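PDB 5FOO: 6-phospho-beta-d glycosidase from Streptococcus pyogenes, which probably hydrolyses the beta-glycosidic bond of 6-phospho-beta-glucosides, as a TIM-barrel member of glycoside hydrolase family 1. Local coordinates for residues A[101-106]-A[154-159]; A[7-12]-A[110-115]; A[291-296]-A[409-414]. The protein carries 1 engineered substitution. All blocks are in the same frame, centred on the assembly; numbering follows the deposited sequence.

Three contacts in one TIM barrel illustrate how chemistry follows depth: a salt bridge on the outer helix-loop layer, chiefly aromatic and apolar packing inside. Interaction 1 belongs to the outer shell, where helix 93-108 meets the loop entering strand 159-161; it joins a salt bridge to the solvent-exposed Asp104 with a buried aliphatic contact. Interactions 2 and 3 lie within the barrel, each joining two strands with a third between them: 9-13 to 112-116, and 293-297 to 410-416. Arg112 nonetheless brings a charge into interaction 2. Strands 9-13 and 410-416 are neighbours, so these two contacts adjoin. Asp159, in interaction 1, ties all three together by reaching Arg112 and Tyr293.

Interaction 1 of 3, residues A[101-106]-A[154-159]; sequences RVIDAC and GDRVKD. With EDO (1,2-ethanediol), chain H.
Asp104 OD1 receives a hydrogen bond from Arg156 NH1 at 2.8 Å, and this bond is the charged half of the contact between helix 93-108 and the loop that follows helix 136-153. The N-H points at the oxygen with an angle of 152°. The acceptor lies close to the guanidinium plane, yet the nitrogen approaches from above the carboxylate, and the two flat groups are turned 44° apart. Asp155, the residue just before the arginine, holds the other flank of the guanidinium side-on: Arg156 NE meets Asp155 OD2 at 3.0 Å, while Arg156 NH2 reaches Asp155 OD1 at 3.3 Å on its syn lone pair. A bend at chi3 (-64°) turns the arginine so that one group can serve both acids. Asn100, on the same helix as Asp104, takes a further bond from NH2.

Beneath this network the contact is aliphatic. Ile103 CG2 packs against Arg156 CB at 3.7 Å and also lies over one face of the guanidinium. The other branch of the isoleucine, CG1, meets Val157 CG2 at 3.7 Å, the two side chains crossing at about a right angle. Where the loop gives way to strand 159-161, Asp159 OD1 accepts a hydrogen bond of 2.6 Å from O1 of an ethanediol, which is probably a crystallisation additive.

With carboxylates at two edges and an amide oxygen besides, the guanidinium is restrained in its rotation. The nearby acids would be expected to favour its positive charge, while the buried Ile103 and Val157 pack together on the inner side of the junction.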
loop_
_atom_site.group_PDB
_atom_site.type_symbol
_atom_site.label_atom_id
_atom_site.label_comp_id
_atom_site.label_asym_id
_atom_site.label_seq_id
_atom_site.Cartn_x
_atom_site.Cartn_y
_atom_site.Cartn_z
ATOM N N ARG A 101 -20.657 -9.108 -0.180
ATOM C CA ARG A 101 -21.387 -7.810 -0.269
ATOM C C ARG A 101 -20.498 -6.773 -0.963
ATOM O O ARG A 101 -20.928 -6.158 -1.917
ATOM C CB ARG A 101 -21.830 -7.274 1.113
ATOM C CG ARG A 101 -23.100 -7.841 1.728
ATOM C CD ARG A 101 -23.355 -7.354 3.182
ATOM N NE ARG A 101 -23.267 -5.884 3.310
ATOM C CZ ARG A 101 -22.759 -5.220 4.369
ATOM N NH1 ARG A 101 -22.315 -5.852 5.440
ATOM N NH2 ARG A 101 -22.718 -3.910 4.360
ATOM N N VAL A 102 -19.241 -6.634 -0.528
ATOM C CA VAL A 102 -18.330 -5.674 -1.113
ATOM C C VAL A 102 -18.163 -5.894 -2.627
ATOM O O VAL A 102 -18.242 -4.977 -3.455
ATOM C CB VAL A 102 -16.889 -5.760 -0.473
ATOM C CG1 VAL A 102 -15.986 -4.769 -1.147
ATOM C CG2 VAL A 102 -16.896 -5.514 1.020
ATOM N N ILE A 103 -17.819 -7.105 -2.986
ATOM C CA ILE A 103 -17.570 -7.395 -4.401
ATOM C C ILE A 103 -18.849 -7.249 -5.275
ATOM O O ILE A 103 -18.812 -6.653 -6.388
ATOM C CB ILE A 103 -16.967 -8.815 -4.529
ATOM C CG1 ILE A 103 -15.522 -8.829 -3.899
ATOM C CG2 ILE A 103 -17.003 -9.318 -5.999
ATOM C CD1 ILE A 103 -15.126 -10.150 -3.330
ATOM N N ASP A 104 -19.972 -7.793 -4.791
ATOM C CA ASP A 104 -21.224 -7.697 -5.582
ATOM C C ASP A 104 -21.663 -6.239 -5.747
ATOM O O ASP A 104 -22.119 -5.872 -6.813
ATOM C CB ASP A 104 -22.355 -8.506 -4.970
ATOM C CG ASP A 104 -22.123 -10.026 -5.063
ATOM O OD1 ASP A 104 -21.347 -10.514 -5.906
ATOM O OD2 ASP A 104 -22.699 -10.728 -4.204
ATOM N N ALA A 105 -21.479 -5.410 -4.704
ATOM C CA ALA A 105 -21.829 -3.989 -4.795
ATOM C C ALA A 105 -20.898 -3.285 -5.784
ATOM O O ALA A 105 -21.316 -2.451 -6.568
ATOM C CB ALA A 105 -21.765 -3.349 -3.421
ATOM N N CYS A 106 -19.643 -3.694 -5.846
ATOM C CA CYS A 106 -18.751 -3.139 -6.834
ATOM C C CYS A 106 -19.312 -3.365 -8.241
ATOM O O CYS A 106 -19.489 -2.402 -9.020
ATOM C CB CYS A 106 -17.330 -3.712 -6.727
ATOM S SG CYS A 106 -16.230 -2.970 -5.485
ATOM N N GLY A 154 -12.893 -15.398 -6.752
ATOM C CA GLY A 154 -12.188 -15.273 -8.066
ATOM C C GLY A 154 -12.987 -15.372 -9.357
ATOM O O GLY A 154 -12.478 -15.060 -10.481
ATOM N N ASP A 155 -14.245 -15.737 -9.189
ATOM C CA ASP A 155 -15.220 -15.773 -10.285
ATOM C C ASP A 155 -15.557 -14.374 -10.615
ATOM O O ASP A 155 -15.836 -14.087 -11.776
ATOM C CB ASP A 155 -16.518 -16.537 -9.875
ATOM C CG ASP A 155 -17.208 -15.918 -8.652
ATOM O OD1 ASP A 155 -16.548 -15.594 -7.617
ATOM O OD2 ASP A 155 -18.393 -15.698 -8.730
ATOM N N ARG A 156 -15.502 -13.478 -9.609
ATOM C CA ARG A 156 -15.875 -12.058 -9.818
ATOM C C ARG A 156 -14.742 -11.046 -9.728
ATOM O O ARG A 156 -14.752 -10.023 -10.423
ATOM C CB ARG A 156 -16.988 -11.677 -8.862
ATOM C CG ARG A 156 -18.386 -12.230 -9.254
ATOM C CD ARG A 156 -19.308 -12.263 -8.026
ATOM N NE ARG A 156 -18.695 -13.226 -7.097
ATOM C CZ ARG A 156 -18.779 -13.260 -5.756
ATOM N NH1 ARG A 156 -19.435 -12.318 -5.055
ATOM N NH2 ARG A 156 -18.119 -14.234 -5.101
ATOM N N VAL A 157 -13.787 -11.298 -8.840
ATOM C CA VAL A 157 -12.561 -10.490 -8.790
ATOM C C VAL A 157 -11.493 -11.080 -9.721
ATOM O O VAL A 157 -11.088 -12.252 -9.572
ATOM C CB VAL A 157 -11.971 -10.475 -7.360
ATOM C CG1 VAL A 157 -10.667 -9.680 -7.317
ATOM C CG2 VAL A 157 -12.998 -9.951 -6.366
ATOM N N LYS A 158 -11.034 -10.241 -10.635
ATOM C CA LYS A 158 -9.990 -10.577 -11.581
ATOM C C LYS A 158 -8.685 -9.827 -11.377
ATOM O O LYS A 158 -7.764 -9.944 -12.193
ATOM C CB LYS A 158 -10.504 -10.246 -13.001
ATOM C CG LYS A 158 -11.755 -11.030 -13.434
ATOM C CD LYS A 158 -11.811 -12.477 -12.976
ATOM C CE LYS A 158 -12.852 -13.308 -13.751
ATOM N NZ LYS A 158 -12.980 -14.709 -13.291
ATOM N N ASP A 159 -8.606 -9.041 -10.305
ATOM C CA ASP A 159 -7.491 -8.133 -10.089
ATOM C C ASP A 159 -7.063 -8.219 -8.640
ATOM O O ASP A 159 -7.753 -7.709 -7.758
ATOM C CB ASP A 159 -7.897 -6.715 -10.411
ATOM C CG ASP A 159 -8.111 -6.500 -11.903
ATOM O OD1 ASP A 159 -7.136 -6.345 -12.680
ATOM O OD2 ASP A 159 -9.309 -6.438 -12.250
HETATM C C1 EDO H . -8.415 -7.536 -15.427
HETATM O O1 EDO H . -7.256 -6.737 -15.199
HETATM C C2 EDO H . -8.054 -8.876 -15.977
HETATM O O2 EDO H . -6.676 -9.013 -15.737
#

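Interaction 2 of 3, residues A[7-12]-A[110-115]; sequences EFWWGG and GIRPVI. With EDO (1,2-ethanediol), chain I.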
loop_
_atom_site.group_PDB
_atom_site.type_symbol
_atom_site.label_atom_id
_atom_site.label_comp_id
_atom_site.label_asym_id
_atom_site.label_seq_id
_atom_site.Cartn_x
_atom_site.Cartn_y
_atom_site.Cartn_z
ATOM N N GLU A 7 -9.650 2.946 -21.338
ATOM C CA GLU A 7 -9.857 1.991 -20.251
ATOM C C GLU A 7 -8.905 2.170 -19.040
ATOM O O GLU A 7 -8.797 1.310 -18.198
ATOM C CB GLU A 7 -9.884 0.573 -20.801
ATOM C CG GLU A 7 -11.002 0.418 -21.841
ATOM C CD GLU A 7 -11.083 -0.974 -22.395
ATOM O OE1 GLU A 7 -10.037 -1.556 -22.780
ATOM O OE2 GLU A 7 -12.214 -1.486 -22.437
ATOM N N PHE A 8 -8.346 3.362 -18.937
ATOM C CA PHE A 8 -7.603 3.777 -17.761
ATOM C C PHE A 8 -8.454 3.631 -16.504
ATOM O O PHE A 8 -9.680 4.002 -16.472
ATOM C CB PHE A 8 -7.141 5.219 -17.947
ATOM C CG PHE A 8 -5.918 5.607 -17.137
ATOM C CD1 PHE A 8 -4.642 5.155 -17.495
ATOM C CD2 PHE A 8 -6.044 6.451 -16.058
ATOM C CE1 PHE A 8 -3.503 5.576 -16.805
ATOM C CE2 PHE A 8 -4.920 6.854 -15.333
ATOM C CZ PHE A 8 -3.656 6.416 -15.711
ATOM N N TRP A 9 -7.823 3.114 -15.463
ATOM C CA TRP A 9 -8.529 2.943 -14.188
ATOM C C TRP A 9 -8.561 4.285 -13.433
ATOM O O TRP A 9 -7.526 4.921 -13.276
ATOM C CB TRP A 9 -7.826 1.929 -13.288
ATOM C CG TRP A 9 -7.798 0.546 -13.712
ATOM C CD1 TRP A 9 -8.143 0.015 -14.983
ATOM C CD2 TRP A 9 -7.330 -0.559 -12.924
ATOM N NE1 TRP A 9 -7.998 -1.360 -14.944
ATOM C CE2 TRP A 9 -7.459 -1.738 -13.731
ATOM C CE3 TRP A 9 -6.788 -0.674 -11.625
ATOM C CZ2 TRP A 9 -7.115 -3.032 -13.249
ATOM C CZ3 TRP A 9 -6.423 -1.947 -11.152
ATOM C CH2 TRP A 9 -6.550 -3.118 -11.997
ATOM N N TRP A 10 -9.753 4.666 -12.957
ATOM C CA TRP A 10 -9.910 5.818 -12.163
ATOM C C TRP A 10 -10.692 5.440 -10.929
ATOM O O TRP A 10 -11.789 4.859 -10.985
ATOM C CB TRP A 10 -10.662 6.891 -12.886
ATOM C CG TRP A 10 -10.060 7.430 -14.121
ATOM C CD1 TRP A 10 -10.551 7.262 -15.407
ATOM C CD2 TRP A 10 -9.012 8.419 -14.225
ATOM N NE1 TRP A 10 -9.780 7.980 -16.276
ATOM C CE2 TRP A 10 -8.844 8.705 -15.578
ATOM C CE3 TRP A 10 -8.135 8.995 -13.315
ATOM C CZ2 TRP A 10 -7.856 9.574 -16.036
ATOM C CZ3 TRP A 10 -7.184 9.854 -13.779
ATOM C CH2 TRP A 10 -7.052 10.127 -15.123
ATOM N N GLY A 11 -10.142 5.795 -9.784
ATOM C CA GLY A 11 -10.833 5.503 -8.529
ATOM C C GLY A 11 -9.910 5.821 -7.384
ATOM O O GLY A 11 -8.988 6.633 -7.516
ATOM N N GLY A 12 -10.155 5.189 -6.261
ATOM C CA GLY A 12 -9.293 5.390 -5.137
ATOM C C GLY A 12 -9.135 4.121 -4.376
ATOM O O GLY A 12 -9.767 3.117 -4.690
ATOM N N GLY A 110 -20.928 -1.012 -11.598
ATOM C CA GLY A 110 -19.936 -0.907 -12.680
ATOM C C GLY A 110 -18.490 -0.529 -12.260
ATOM O O GLY A 110 -17.746 0.070 -13.020
ATOM N N ILE A 111 -18.124 -0.868 -11.031
ATOM C CA ILE A 111 -16.797 -0.615 -10.469
ATOM C C ILE A 111 -16.002 -1.908 -10.493
ATOM O O ILE A 111 -16.412 -2.908 -9.941
ATOM C CB ILE A 111 -16.935 -0.000 -9.050
ATOM C CG1 ILE A 111 -17.535 1.413 -9.171
ATOM C CG2 ILE A 111 -15.589 0.126 -8.307
ATOM C CD1 ILE A 111 -17.890 2.024 -7.834
ATOM N N ARG A 112 -14.878 -1.884 -11.170
ATOM C CA ARG A 112 -13.932 -2.973 -11.097
ATOM C C ARG A 112 -13.359 -3.147 -9.637
ATOM O O ARG A 112 -12.733 -2.236 -9.120
ATOM C CB ARG A 112 -12.774 -2.679 -12.032
ATOM C CG ARG A 112 -11.694 -3.787 -12.065
ATOM C CD ARG A 112 -10.534 -3.365 -12.951
ATOM N NE ARG A 112 -10.897 -3.404 -14.351
ATOM C CZ ARG A 112 -11.065 -4.525 -15.071
ATOM N NH1 ARG A 112 -10.837 -5.736 -14.576
ATOM N NH2 ARG A 112 -11.448 -4.428 -16.342
ATOM N N PRO A 113 -13.611 -4.289 -8.995
ATOM C CA PRO A 113 -13.070 -4.503 -7.661
ATOM C C PRO A 113 -11.604 -4.945 -7.727
ATOM O O PRO A 113 -11.276 -5.879 -8.460
ATOM C CB PRO A 113 -13.941 -5.604 -7.110
ATOM C CG PRO A 113 -14.363 -6.429 -8.347
ATOM C CD PRO A 113 -14.467 -5.423 -9.446
ATOM N N VAL A 114 -10.734 -4.277 -6.971
ATOM C CA VAL A 114 -9.294 -4.544 -6.992
ATOM C C VAL A 114 -8.921 -4.935 -5.582
ATOM O O VAL A 114 -9.095 -4.138 -4.656
ATOM C CB VAL A 114 -8.529 -3.260 -7.401
ATOM C CG1 VAL A 114 -6.985 -3.457 -7.425
ATOM C CG2 VAL A 114 -9.072 -2.812 -8.773
ATOM N N ILE A 115 -8.461 -6.156 -5.388
ATOM C CA ILE A 115 -8.390 -6.692 -4.000
ATOM C C ILE A 115 -6.981 -7.011 -3.562
ATOM O O ILE A 115 -6.281 -7.775 -4.229
ATOM C CB ILE A 115 -9.306 -7.870 -3.862
ATOM C CG1 ILE A 115 -10.763 -7.450 -4.192
ATOM C CG2 ILE A 115 -9.187 -8.491 -2.516
ATOM C CD1 ILE A 115 -11.408 -6.502 -3.215
HETATM C C1 EDO I . -11.871 0.068 -15.180
HETATM O O1 EDO I . -12.351 -1.258 -15.332
HETATM C C2 EDO I . -11.891 0.791 -16.527
HETATM O O2 EDO I . -11.197 -0.036 -17.457
#
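A buried packing contact of Trp9 with Arg112 and Val114 spans the interior of the barrel near the N-terminal ends of its strands, linking strand 9-13 to strand 112-116 past the intervening strand 72-76. The indole does most of the bridging. Its six-membered ring meets the arginine through the aliphatic part of that chain: Arg112 CD approaches Trp9 CZ2 to 3.4 Å, lying above the indole plane but displaced toward its rim. The arginine runs out extended, with CG anti to the backbone N (chi1 -179°). The chain then bends at chi3 (-73°), and the guanidinium ends with its plane only 6° from that of the indole, although the two side chains as wholes cross at about a right angle. Farther round the ring, Trp9 CZ3 rests against Val114 CG2 at 3.7 Å.

Polar links run through a bound ethanediol, probably from the crystallisation liquor. Its O1 accepts a hydrogen bond of 2.8 Å from Arg112 NE, and its O2 donates one to Glu7 O, also at 2.8 Å, so the molecule bridges the two segments at the barrel end. Arg112 NH1 is engaged separately, in a salt bridge with Asp159. Phe411 meets the indole edge-to-face, continuing the aromatic packing toward strand 410-416.

The bound 6-phosphocyclophellitol lies about 13 Å from the side chain of Val114. Inward-pointing side chains from strands 9-13 and 112-116, the first and third of the barrel, packing together in its interior are characteristic of the (beta/alpha)8 or TIM-barrel fold.

Interaction 3 of 3, residues A[291-296]-A[409-414]; sequences VDYLGL and NCFGYH
Tyr293 and Phe411 form the aromatic part of this contact, reaching into the barrel from strands 293-297 and 410-416. Their planes are nearly parallel, at 18°, but the rings have slid so far past each other that they barely overlap, and the centroids stand 5.5 Å apart. The meeting is therefore between neighbouring borders: Tyr293 CD2 approaches Phe411 CZ to 3.5 Å, with Phe411 CE2 and Tyr293 CE2 slightly farther from their partners across the gap. Both side chains adopt the same first torsion, 61°, which sets CG between the backbone N and the carbonyl carbon; from there the two cross at about a right angle.

The backbone adds little. Leu294 O comes only to 4.5 Å from Phe411 CE2, a loose approach to the phenyl ring. As for polar chemistry, the phenol is fixed from a third strand: Tyr293 OH is hydrogen-bonded to Asp159, which anchors the far end of the ring that Phe411 touches nearer its base.

Around the pair the barrel interior is richly aromatic, with Phe161 against Tyr293 and Phe363, on the intervening strand 362-367, against Phe411. On the outer side, Leu294 packs on Met253 and Val257 of helix 235-258, and Cys410 on Leu400 and Ile404 of helix 387-405, so each strand lies between the aromatic interior and a covering helix.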
loop_
_atom_site.group_PDB
_atom_site.type_symbol
_atom_site.label_atom_id
_atom_site.label_comp_id
_atom_site.label_asym_id
_atom_site.label_seq_id
_atom_site.Cartn_x
_atom_site.Cartn_y
_atom_site.Cartn_z
ATOM N N VAL A 291 5.096 -11.358 -10.750
ATOM C CA VAL A 291 3.847 -10.622 -10.891
ATOM C C VAL A 291 3.412 -10.474 -12.352
ATOM O O VAL A 291 4.244 -10.457 -13.212
ATOM C CB VAL A 291 3.957 -9.225 -10.266
ATOM C CG1 VAL A 291 4.290 -9.306 -8.762
ATOM C CG2 VAL A 291 4.918 -8.331 -11.045
ATOM N N ASP A 292 2.118 -10.336 -12.616
ATOM C CA ASP A 292 1.583 -9.923 -13.988
ATOM C C ASP A 292 1.693 -8.425 -14.151
ATOM O O ASP A 292 1.867 -7.888 -15.241
ATOM C CB ASP A 292 0.101 -10.294 -14.073
ATOM C CG ASP A 292 -0.098 -11.757 -13.957
ATOM O OD1 ASP A 292 0.626 -12.387 -14.719
ATOM O OD2 ASP A 292 -0.901 -12.314 -13.151
ATOM N N TYR A 293 1.589 -7.727 -13.028
ATOM C CA TYR A 293 1.561 -6.288 -13.012
ATOM C C TYR A 293 1.826 -5.755 -11.592
ATOM O O TYR A 293 1.922 -6.542 -10.636
ATOM C CB TYR A 293 0.237 -5.764 -13.593
ATOM C CG TYR A 293 -1.063 -6.112 -12.963
ATOM C CD1 TYR A 293 -1.175 -6.824 -11.799
ATOM C CD2 TYR A 293 -2.250 -5.650 -13.555
ATOM C CE1 TYR A 293 -2.384 -7.103 -11.237
ATOM C CE2 TYR A 293 -3.480 -5.942 -13.014
ATOM C CZ TYR A 293 -3.533 -6.623 -11.825
ATOM O OH TYR A 293 -4.749 -6.916 -11.270
ATOM N N LEU A 294 1.992 -4.448 -11.467
ATOM C CA LEU A 294 2.296 -3.841 -10.161
ATOM C C LEU A 294 1.388 -2.703 -9.869
ATOM O O LEU A 294 0.948 -1.963 -10.779
ATOM C CB LEU A 294 3.697 -3.280 -10.112
ATOM C CG LEU A 294 4.817 -4.316 -10.053
ATOM C CD1 LEU A 294 6.118 -3.605 -10.373
ATOM C CD2 LEU A 294 4.903 -5.104 -8.755
ATOM N N GLY A 295 1.155 -2.521 -8.587
ATOM C CA GLY A 295 0.777 -1.206 -8.116
ATOM C C GLY A 295 1.997 -0.547 -7.533
ATOM O O GLY A 295 2.805 -1.207 -6.835
ATOM N N LEU A 296 2.150 0.726 -7.841
ATOM C CA LEU A 296 3.233 1.527 -7.336
ATOM C C LEU A 296 2.655 2.696 -6.583
ATOM O O LEU A 296 1.843 3.415 -7.124
ATOM C CB LEU A 296 4.131 2.041 -8.449
ATOM C CG LEU A 296 4.839 0.904 -9.152
ATOM C CD1 LEU A 296 5.779 1.499 -10.173
ATOM C CD2 LEU A 296 5.628 -0.001 -8.205
ATOM N N ASN A 409 4.226 2.099 -19.411
ATOM C CA ASN A 409 3.030 1.296 -19.481
ATOM C C ASN A 409 2.177 1.372 -18.191
ATOM O O ASN A 409 1.949 0.379 -17.493
ATOM C CB ASN A 409 3.518 -0.105 -19.789
ATOM C CG ASN A 409 2.427 -1.085 -20.167
ATOM O OD1 ASN A 409 1.342 -0.743 -20.487
ATOM N ND2 ASN A 409 2.758 -2.343 -20.091
ATOM N N CYS A 410 1.644 2.549 -17.932
ATOM C CA CYS A 410 0.728 2.815 -16.815
ATOM C C CYS A 410 -0.759 2.720 -17.218
ATOM O O CYS A 410 -1.188 3.331 -18.181
ATOM C CB CYS A 410 1.022 4.225 -16.288
ATOM S SG CYS A 410 -0.001 4.632 -14.887
ATOM N N PHE A 411 -1.558 1.984 -16.480
ATOM C CA PHE A 411 -2.936 1.715 -16.904
ATOM C C PHE A 411 -3.921 2.283 -15.908
ATOM O O PHE A 411 -5.123 2.056 -16.056
ATOM C CB PHE A 411 -3.160 0.199 -17.113
ATOM C CG PHE A 411 -2.950 -0.629 -15.865
ATOM C CD1 PHE A 411 -3.958 -0.739 -14.898
ATOM C CD2 PHE A 411 -1.728 -1.265 -15.627
ATOM C CE1 PHE A 411 -3.781 -1.497 -13.734
ATOM C CE2 PHE A 411 -1.559 -2.068 -14.493
ATOM C CZ PHE A 411 -2.587 -2.170 -13.539
ATOM N N GLY A 412 -3.471 3.046 -14.899
ATOM C CA GLY A 412 -4.454 3.589 -13.927
ATOM C C GLY A 412 -3.944 4.503 -12.822
ATOM O O GLY A 412 -2.739 4.602 -12.627
ATOM N N TYR A 413 -4.881 5.141 -12.103
ATOM C CA TYR A 413 -4.573 6.098 -11.041
ATOM C C TYR A 413 -5.639 5.994 -9.966
ATOM O O TYR A 413 -6.835 6.109 -10.221
ATOM C CB TYR A 413 -4.562 7.474 -11.635
ATOM C CG TYR A 413 -4.305 8.583 -10.652
ATOM C CD1 TYR A 413 -3.031 8.838 -10.148
ATOM C CD2 TYR A 413 -5.325 9.378 -10.225
ATOM C CE1 TYR A 413 -2.816 9.878 -9.279
ATOM C CE2 TYR A 413 -5.101 10.403 -9.366
ATOM C CZ TYR A 413 -3.867 10.653 -8.883
ATOM O OH TYR A 413 -3.747 11.704 -7.989
ATOM N N HIS A 414 -5.205 5.688 -8.762
ATOM C CA HIS A 414 -6.072 5.565 -7.618
ATOM C C HIS A 414 -5.632 6.661 -6.564
ATOM O O HIS A 414 -4.508 6.696 -6.098
ATOM C CB HIS A 414 -5.987 4.130 -7.025
ATOM C CG HIS A 414 -6.970 3.154 -7.591
ATOM N ND1 HIS A 414 -7.213 1.932 -7.013
ATOM C CD2 HIS A 414 -7.809 3.236 -8.659
ATOM C CE1 HIS A 414 -8.146 1.295 -7.702
ATOM N NE2 HIS A 414 -8.521 2.074 -8.708
#